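Microcin B17-processing protein McbD (Escherichia coli str. K-12 substr. MG1655, PDB 6GRH) is a YcaO-family protein needed to process the inactive precursor of microcin B17, McbA, into the active peptide antibiotic. Local coordinates at residues E[167-172]-E[329-334]; E[215-220]-E[245-250]. The protein carries 1 engineered substitution. All blocks are in the same frame, centred on the assembly; numbering follows the deposited sequence.

In the fold
Both interactions are buried, lie about 10 Å apart between centres within the YcaO fold, and meet across their segments through carbon atoms, with no polar bond between the paired segments. Interaction 1 joins two helices, 157-180 and 327-334, through the ends of their side chains; interaction 2 sets the loop after strand 210-215 against strand 241-248, an edge strand of a mixed sheet within this chain. They share a border where polar bonds take over: the carboxylate of Glu-170, on helix 157-180, accepts from the backbone N of Tyr-247, and the hydroxyl of Tyr-330, on helix 327-334, bonds to the carbonyl O of Pro-219. Interaction 2 also has a polar turn inside its loop, whereas the touching atoms of interaction 1 are all carbons.

Interaction 1. Residues E[167-172]-E[329-334]; sequences EFMERQ and NYLQQI. Engineered in segment 167-172: Arg-171 (natural residue Thr).
Phe-168 and Met-169 of helix 157-180 meet Leu-331 and Tyr-330 of helix 327-334 in a helix-helix packing contact inside the YcaO fold. The axes of the short segments stay 13.5 Å apart and run at 54° to each other, so it is side-chain ends that meet between the helices rather than close backbones. Met-169 leaves its helix obliquely, and bends at chi2 and chi3 carry its methyl tip toward that of Leu-331. Two conformers were modelled for this methionine, and the very short methyl-methyl approach in this one is doubtful. The same conformer puts CE at the ring edge of Tyr-330, a contact that depends on that placement. On its other flank the methionine touches Tyr-247. The phenyl group of Phe-168 is directed by CG standing anti to the backbone N (chi1 -180°), and Gln-172, one turn on, lays its CG over the centre of one ring face. Phe-362 adds an edge-to-face ring contact. Leu-331 points at the other helix and passes alongside the phenylalanine, each side chain heading toward the other's helix; its CD2 branch comes to the edge of the Phe-168 ring, near the ring plane, 4.1 Å from CE2.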
ATOM      1  N   GLU E 167      -4.117 -38.919 -25.468  1.00 33.25           N
ATOM      2  CA  GLU E 167      -3.049 -39.669 -24.843  1.00 34.29           C
ATOM      3  C   GLU E 167      -2.990 -41.119 -25.324  1.00 32.65           C
ATOM      4  O   GLU E 167      -1.907 -41.628 -25.554  1.00 32.20           O
ATOM      5  CB  GLU E 167      -3.162 -39.651 -23.320  1.00 35.76           C
ATOM      6  CG  GLU E 167      -1.878 -40.119 -22.676  1.00 37.91           C
ATOM      7  CD  GLU E 167      -1.779 -39.650 -21.251  1.00 39.93           C
ATOM      8  OE1 GLU E 167      -1.558 -38.424 -21.062  1.00 40.99           O
ATOM      9  OE2 GLU E 167      -1.944 -40.506 -20.348  1.00 43.12           O
ATOM     10  N   PHE E 168      -4.149 -41.756 -25.469  1.00 31.88           N
ATOM     11  CA  PHE E 168      -4.248 -43.133 -26.011  1.00 32.35           C
ATOM     12  C   PHE E 168      -3.615 -43.204 -27.393  1.00 32.69           C
ATOM     13  O   PHE E 168      -2.794 -44.076 -27.656  1.00 32.94           O
ATOM     14  CB  PHE E 168      -5.721 -43.556 -26.079  1.00 32.77           C
ATOM     15  CG  PHE E 168      -5.958 -44.950 -26.615  1.00 33.92           C
ATOM     16  CD1 PHE E 168      -5.840 -46.059 -25.786  1.00 34.05           C
ATOM     17  CD2 PHE E 168      -6.346 -45.142 -27.936  1.00 34.90           C
ATOM     18  CE1 PHE E 168      -6.091 -47.335 -26.263  1.00 35.34           C
ATOM     19  CE2 PHE E 168      -6.594 -46.424 -28.426  1.00 36.22           C
ATOM     20  CZ  PHE E 168      -6.473 -47.521 -27.572  1.00 35.96           C
ATOM     21  N   MET E 169      -4.001 -42.275 -28.268  0.50 33.19           N
ATOM     22  CA  MET E 169      -3.401 -42.183 -29.593  0.50 34.21           C
ATOM     23  C   MET E 169      -1.892 -41.995 -29.499  0.50 33.78           C
ATOM     24  O   MET E 169      -1.145 -42.662 -30.205  0.50 34.25           O
ATOM     25  CB  MET E 169      -4.019 -41.038 -30.402  0.50 35.21           C
ATOM     26  CG  MET E 169      -5.219 -41.471 -31.204  0.50 36.43           C
ATOM     27  SD  MET E 169      -4.715 -42.809 -32.297  0.50 39.30           S
ATOM     28  CE  MET E 169      -6.059 -43.935 -31.992  0.50 39.20           C
ATOM     29  N   GLU E 170      -1.455 -41.106 -28.612  1.00 32.44           N
ATOM     30  CA  GLU E 170      -0.016 -40.826 -28.427  1.00 33.10           C
ATOM     31  C   GLU E 170       0.781 -42.092 -28.098  1.00 34.00           C
ATOM     32  O   GLU E 170       1.771 -42.410 -28.748  1.00 34.05           O
ATOM     33  CB  GLU E 170       0.214 -39.809 -27.286  1.00 32.97           C
ATOM     34  CG  GLU E 170      -0.026 -38.378 -27.710  1.00 33.10           C
ATOM     35  CD  GLU E 170      -0.264 -37.413 -26.563  1.00 32.32           C
ATOM     36  OE1 GLU E 170       0.073 -37.719 -25.407  1.00 31.88           O
ATOM     37  OE2 GLU E 170      -0.807 -36.327 -26.834  1.00 31.46           O
ATOM     38  N   ARG E 171       0.327 -42.801 -27.071  1.00 34.59           N
ATOM     39  CA  ARG E 171       1.053 -43.932 -26.529  1.00 35.42           C
ATOM     40  C   ARG E 171       0.986 -45.148 -27.450  1.00 34.80           C
ATOM     41  O   ARG E 171       2.006 -45.806 -27.672  1.00 34.70           O
ATOM     42  CB  ARG E 171       0.559 -44.272 -25.105  1.00 37.71           C
ATOM     43  CG  ARG E 171       0.599 -43.099 -24.114  1.00 38.38           C
ATOM     44  CD  ARG E 171       2.013 -42.596 -23.877  1.00 40.62           C
ATOM     45  NE  ARG E 171       2.028 -41.382 -23.058  1.00 41.46           N
ATOM     46  CZ  ARG E 171       1.987 -41.332 -21.726  1.00 44.73           C
ATOM     47  NH1 ARG E 171       1.906 -42.435 -20.969  1.00 46.10           N
ATOM     48  NH2 ARG E 171       2.019 -40.137 -21.127  1.00 45.42           N
ATOM     49  N   GLN E 172      -0.183 -45.413 -28.033  1.00 33.57           N
ATOM     50  CA  GLN E 172      -0.302 -46.524 -28.985  1.00 33.83           C
ATOM     51  C   GLN E 172       0.565 -46.249 -30.205  1.00 33.84           C
ATOM     52  O   GLN E 172       1.290 -47.154 -30.663  1.00 34.11           O
ATOM     53  CB  GLN E 172      -1.749 -46.807 -29.392  1.00 33.74           C
ATOM     54  CG  GLN E 172      -2.681 -47.169 -28.240  1.00 33.25           C
ATOM     55  CD  GLN E 172      -2.277 -48.413 -27.492  1.00 33.68           C
ATOM     56  OE1 GLN E 172      -1.811 -49.406 -28.095  1.00 34.95           O
ATOM     57  NE2 GLN E 172      -2.484 -48.394 -26.177  1.00 33.17           N
ATOM     58  N   ASN E 329     -14.694 -43.819 -35.664  1.00 43.38           N
ATOM     59  CA  ASN E 329     -14.903 -44.828 -36.709  1.00 44.38           C
ATOM     60  C   ASN E 329     -13.612 -45.604 -36.949  1.00 43.37           C
ATOM     61  O   ASN E 329     -13.626 -46.828 -36.988  1.00 44.22           O
ATOM     62  CB  ASN E 329     -15.401 -44.211 -38.039  1.00 46.31           C
ATOM     63  CG  ASN E 329     -16.877 -43.798 -37.992  1.00 47.83           C
ATOM     64  OD1 ASN E 329     -17.582 -44.001 -36.990  1.00 50.30           O
ATOM     65  ND2 ASN E 329     -17.346 -43.214 -39.069  1.00 49.17           N
ATOM     66  N   TYR E 330     -12.499 -44.893 -37.080  1.00 41.36           N
ATOM     67  CA  TYR E 330     -11.219 -45.543 -37.290  1.00 41.08           C
ATOM     68  C   TYR E 330     -10.931 -46.558 -36.167  1.00 40.26           C
ATOM     69  O   TYR E 330     -10.597 -47.706 -36.432  1.00 39.50           O
ATOM     70  CB  TYR E 330     -10.107 -44.503 -37.370  1.00 40.82           C
ATOM     71  CG  TYR E 330      -8.723 -45.101 -37.308  1.00 41.60           C
ATOM     72  CD1 TYR E 330      -8.134 -45.678 -38.445  1.00 42.53           C
ATOM     73  CD2 TYR E 330      -8.012 -45.118 -36.103  1.00 40.98           C
ATOM     74  CE1 TYR E 330      -6.865 -46.230 -38.386  1.00 43.15           C
ATOM     75  CE2 TYR E 330      -6.749 -45.674 -36.028  1.00 41.38           C
ATOM     76  CZ  TYR E 330      -6.178 -46.228 -37.163  1.00 42.82           C
ATOM     77  OH  TYR E 330      -4.917 -46.768 -37.077  1.00 44.16           O
ATOM     78  N   LEU E 331     -11.062 -46.125 -34.919  1.00 38.95           N
ATOM     79  CA  LEU E 331     -10.780 -47.011 -33.779  1.00 39.08           C
ATOM     80  C   LEU E 331     -11.710 -48.216 -33.737  1.00 40.36           C
ATOM     81  O   LEU E 331     -11.254 -49.340 -33.506  1.00 40.72           O
ATOM     82  CB  LEU E 331     -10.853 -46.251 -32.450  1.00 38.00           C
ATOM     83  CG  LEU E 331      -9.669 -45.307 -32.220  1.00 37.34           C
ATOM     84  CD1 LEU E 331      -9.905 -44.390 -31.036  1.00 36.76           C
ATOM     85  CD2 LEU E 331      -8.357 -46.064 -32.089  1.00 37.53           C
ATOM     86  N   GLN E 332     -12.997 -47.982 -33.984  1.00 41.50           N
ATOM     87  CA  GLN E 332     -13.993 -49.051 -33.950  1.00 43.75           C
ATOM     88  C   GLN E 332     -13.747 -50.125 -35.004  1.00 45.00           C
ATOM     89  O   GLN E 332     -14.064 -51.278 -34.765  1.00 46.72           O
ATOM     90  CB  GLN E 332     -15.421 -48.513 -34.080  1.00 44.79           C
ATOM     91  CG  GLN E 332     -16.467 -49.553 -33.695  1.00 46.16           C
ATOM     92  CD  GLN E 332     -17.871 -48.997 -33.613  1.00 47.54           C
ATOM     93  OE1 GLN E 332     -18.156 -47.903 -34.114  1.00 48.31           O
ATOM     94  NE2 GLN E 332     -18.765 -49.756 -32.977  1.00 48.52           N
ATOM     95  N   GLN E 333     -13.190 -49.741 -36.150  1.00 45.76           N
ATOM     96  CA  GLN E 333     -12.818 -50.690 -37.221  1.00 47.00           C
ATOM     97  C   GLN E 333     -11.729 -51.648 -36.748  1.00 46.92           C
ATOM     98  O   GLN E 333     -11.728 -52.816 -37.120  1.00 47.83           O
ATOM     99  CB  GLN E 333     -12.365 -49.963 -38.504  1.00 47.18           C
ATOM    100  CG  GLN E 333     -13.507 -49.435 -39.352  1.00 48.16           C
ATOM    101  N   ILE E 334     -10.822 -51.159 -35.907  1.00 45.84           N
ATOM    102  CA  ILE E 334      -9.803 -52.002 -35.304  1.00 45.92           C
ATOM    103  C   ILE E 334     -10.424 -52.882 -34.211  1.00 45.98           C
ATOM    104  O   ILE E 334     -10.150 -54.064 -34.166  1.00 46.50           O
ATOM    105  CB  ILE E 334      -8.615 -51.164 -34.770  1.00 45.28           C
ATOM    106  CG1 ILE E 334      -7.929 -50.420 -35.934  1.00 45.36           C
ATOM    107  CG2 ILE E 334      -7.612 -52.050 -34.010  1.00 45.63           C
ATOM    108  CD1 ILE E 334      -7.084 -49.230 -35.520  1.00 44.45           C
TER

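Interaction 2. Residues E[215-220]-E[245-250]; sequences DITLPG and LSYANS
Ile-216 and Leu-245 touch through their outermost methyl groups, CD1 to CD1 at 4.0 Å, with the two side chains crossing at about a right angle. Neither residue aims its CB straight at the other segment; it is the far end of each chain that closes the distance. In Ile-216 the CG1 branch sits between the backbone N and the carbonyl carbon (chi1 60°) and then extends, carrying CD1 to the leucine. The second touch is looser: Thr-217 brings its methyl CG2 to the edge of the Tyr-247 ring, close to the ring plane and 4.3 Å from CE2.

Behind these methyls lies a polar turn that fixes the loop. OD1 of Asp-215 accepts from Thr-217 twice, from the hydroxyl OG1 at 2.6 Å and from the backbone N at 3.1 Å. The hydroxyl arrives on the syn side and the N-H on the anti side, both tilted about 30° from the carboxylate plane and from the same face. Asn-184 ND2 also bonds to OD1, while His-224 ND1 pairs with OD2, so both buried carboxylate oxygens are engaged. The threonine hydroxyl is held further by the backbone N of Ala-225, and the hydroxyl of Tyr-247 bonds to the carbonyl O of Pro-222. Helix 157-180 lies alongside, its Tyr-177 touching Ile-216.

The bond from Thr-217 N to the carboxylate two residues earlier defines an Asx turn, here leading the chain out of strand 210-215 toward the neighbouring antiparallel strand 224-231 of the mixed sheet.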
ATOM      1  N   ASP E 215       6.273 -37.504 -37.756  1.00 37.03           N
ATOM      2  CA  ASP E 215       4.870 -37.872 -37.611  1.00 37.02           C
ATOM      3  C   ASP E 215       4.814 -39.402 -37.473  1.00 36.81           C
ATOM      4  O   ASP E 215       5.078 -40.114 -38.448  1.00 37.62           O
ATOM      5  CB  ASP E 215       4.069 -37.395 -38.834  1.00 38.39           C
ATOM      6  CG  ASP E 215       2.565 -37.635 -38.697  1.00 39.07           C
ATOM      7  OD1 ASP E 215       2.145 -38.770 -38.381  1.00 39.95           O
ATOM      8  OD2 ASP E 215       1.788 -36.689 -38.929  1.00 40.44           O
ATOM      9  N   ILE E 216       4.479 -39.895 -36.270  1.00 35.51           N
ATOM     10  CA  ILE E 216       4.388 -41.332 -35.996  1.00 35.89           C
ATOM     11  C   ILE E 216       2.943 -41.820 -35.811  1.00 35.89           C
ATOM     12  O   ILE E 216       2.741 -42.917 -35.317  1.00 36.29           O
ATOM     13  CB  ILE E 216       5.227 -41.748 -34.760  1.00 35.61           C
ATOM     14  CG1 ILE E 216       4.764 -41.009 -33.494  1.00 34.31           C
ATOM     15  CG2 ILE E 216       6.708 -41.502 -35.010  1.00 35.93           C
ATOM     16  CD1 ILE E 216       5.102 -41.747 -32.215  1.00 34.30           C
ATOM     17  N   THR E 217       1.949 -41.034 -36.233  1.00 35.39           N
ATOM     18  CA  THR E 217       0.541 -41.388 -36.075  1.00 35.07           C
ATOM     19  C   THR E 217       0.261 -42.836 -36.497  1.00 35.95           C
ATOM     20  O   THR E 217       0.750 -43.247 -37.531  1.00 36.94           O
ATOM     21  CB  THR E 217      -0.304 -40.492 -36.980  1.00 35.45           C
ATOM     22  OG1 THR E 217       0.145 -39.143 -36.835  1.00 34.90           O
ATOM     23  CG2 THR E 217      -1.793 -40.611 -36.643  1.00 35.14           C
ATOM     24  N   LEU E 218      -0.538 -43.581 -35.727  1.00 35.89           N
ATOM     25  CA  LEU E 218      -0.965 -44.926 -36.135  1.00 36.93           C
ATOM     26  C   LEU E 218      -1.401 -44.872 -37.599  1.00 38.10           C
ATOM     27  O   LEU E 218      -2.138 -43.956 -37.962  1.00 37.33           O
ATOM     28  CB  LEU E 218      -2.160 -45.417 -35.324  1.00 36.56           C
ATOM     29  CG  LEU E 218      -1.917 -45.944 -33.914  1.00 36.38           C
ATOM     30  CD1 LEU E 218      -3.226 -46.459 -33.359  1.00 36.46           C
ATOM     31  CD2 LEU E 218      -0.873 -47.034 -33.911  1.00 36.99           C
ATOM     32  N   PRO E 219      -0.908 -45.803 -38.436  1.00 39.48           N
ATOM     33  CA  PRO E 219      -1.249 -45.800 -39.873  1.00 40.68           C
ATOM     34  C   PRO E 219      -2.750 -45.768 -40.156  1.00 40.88           C
ATOM     35  O   PRO E 219      -3.524 -46.506 -39.542  1.00 40.93           O
ATOM     36  CB  PRO E 219      -0.622 -47.095 -40.373  1.00 41.67           C
ATOM     37  CG  PRO E 219       0.614 -47.173 -39.539  1.00 41.81           C
ATOM     38  CD  PRO E 219       0.209 -46.723 -38.166  1.00 40.21           C
ATOM     39  N   GLY E 220      -3.152 -44.865 -41.048  1.00 41.46           N
ATOM     40  CA  GLY E 220      -4.551 -44.729 -41.429  1.00 41.61           C
ATOM     41  C   GLY E 220      -5.383 -43.914 -40.464  1.00 40.47           C
ATOM     42  O   GLY E 220      -6.509 -43.577 -40.785  1.00 40.87           O
ATOM     43  N   LEU E 245       6.150 -35.656 -27.211  1.00 31.76           N
ATOM     44  CA  LEU E 245       5.137 -36.304 -28.007  1.00 32.19           C
ATOM     45  C   LEU E 245       3.793 -35.647 -27.752  1.00 31.63           C
ATOM     46  O   LEU E 245       3.431 -35.379 -26.602  1.00 31.04           O
ATOM     47  CB  LEU E 245       5.055 -37.775 -27.632  1.00 32.39           C
ATOM     48  CG  LEU E 245       3.979 -38.628 -28.313  1.00 32.92           C
ATOM     49  CD1 LEU E 245       4.205 -38.721 -29.818  1.00 33.82           C
ATOM     50  CD2 LEU E 245       4.010 -40.007 -27.692  1.00 33.57           C
ATOM     51  N   SER E 246       3.031 -35.439 -28.818  1.00 31.99           N
ATOM     52  CA  SER E 246       1.682 -34.969 -28.675  1.00 32.17           C
ATOM     53  C   SER E 246       0.841 -35.329 -29.873  1.00 32.22           C
ATOM     54  O   SER E 246       1.349 -35.384 -30.987  1.00 32.06           O
ATOM     55  CB  SER E 246       1.699 -33.460 -28.454  1.00 33.17           C
ATOM     56  OG  SER E 246       0.394 -32.989 -28.228  1.00 34.55           O
ATOM     57  N   TYR E 247      -0.442 -35.571 -29.625  1.00 31.79           N
ATOM     58  CA  TYR E 247      -1.404 -35.863 -30.667  1.00 33.38           C
ATOM     59  C   TYR E 247      -2.462 -34.774 -30.670  1.00 33.88           C
ATOM     60  O   TYR E 247      -3.003 -34.431 -29.622  1.00 32.66           O
ATOM     61  CB  TYR E 247      -2.061 -37.218 -30.421  1.00 32.97           C
ATOM     62  CG  TYR E 247      -3.160 -37.564 -31.394  1.00 33.44           C
ATOM     63  CD1 TYR E 247      -4.495 -37.257 -31.111  1.00 32.86           C
ATOM     64  CD2 TYR E 247      -2.871 -38.190 -32.600  1.00 33.78           C
ATOM     65  CE1 TYR E 247      -5.511 -37.588 -31.986  1.00 33.80           C
ATOM     66  CE2 TYR E 247      -3.888 -38.522 -33.495  1.00 34.78           C
ATOM     67  CZ  TYR E 247      -5.204 -38.219 -33.186  1.00 34.35           C
ATOM     68  OH  TYR E 247      -6.211 -38.565 -34.057  1.00 35.36           O
ATOM     69  N   ALA E 248      -2.765 -34.268 -31.853  1.00 35.69           N
ATOM     70  CA  ALA E 248      -3.864 -33.324 -32.043  1.00 36.65           C
ATOM     71  C   ALA E 248      -4.422 -33.494 -33.462  1.00 38.60           C
ATOM     72  O   ALA E 248      -3.824 -34.196 -34.291  1.00 38.91           O
ATOM     73  CB  ALA E 248      -3.377 -31.904 -31.797  1.00 35.82           C
ATOM     74  N   ASN E 249      -5.578 -32.879 -33.733  1.00 40.77           N
ATOM     75  CA  ASN E 249      -6.160 -32.871 -35.087  1.00 42.76           C
ATOM     76  C   ASN E 249      -5.315 -32.076 -36.065  1.00 41.80           C
ATOM     77  O   ASN E 249      -5.146 -32.462 -37.213  1.00 44.30           O
ATOM     78  CB  ASN E 249      -7.574 -32.277 -35.083  1.00 45.52           C
ATOM     79  CG  ASN E 249      -8.601 -33.217 -34.510  1.00 48.33           C
ATOM     80  OD1 ASN E 249      -8.459 -34.446 -34.601  1.00 52.71           O
ATOM     81  ND2 ASN E 249      -9.660 -32.651 -33.920  1.00 50.19           N
ATOM     82  N   SER E 250      -4.833 -30.941 -35.595  1.00 39.86           N
ATOM     83  CA  SER E 250      -3.958 -30.045 -36.335  1.00 39.91           C
ATOM     84  C   SER E 250      -2.506 -30.505 -36.221  1.00 38.36           C
ATOM     85  O   SER E 250      -2.007 -30.703 -35.120  1.00 36.58           O
ATOM     86  CB  SER E 250      -4.094 -28.610 -35.769  1.00 40.16           C
ATOM     87  OG  SER E 250      -3.017 -27.761 -36.145  1.00 41.20           O
TER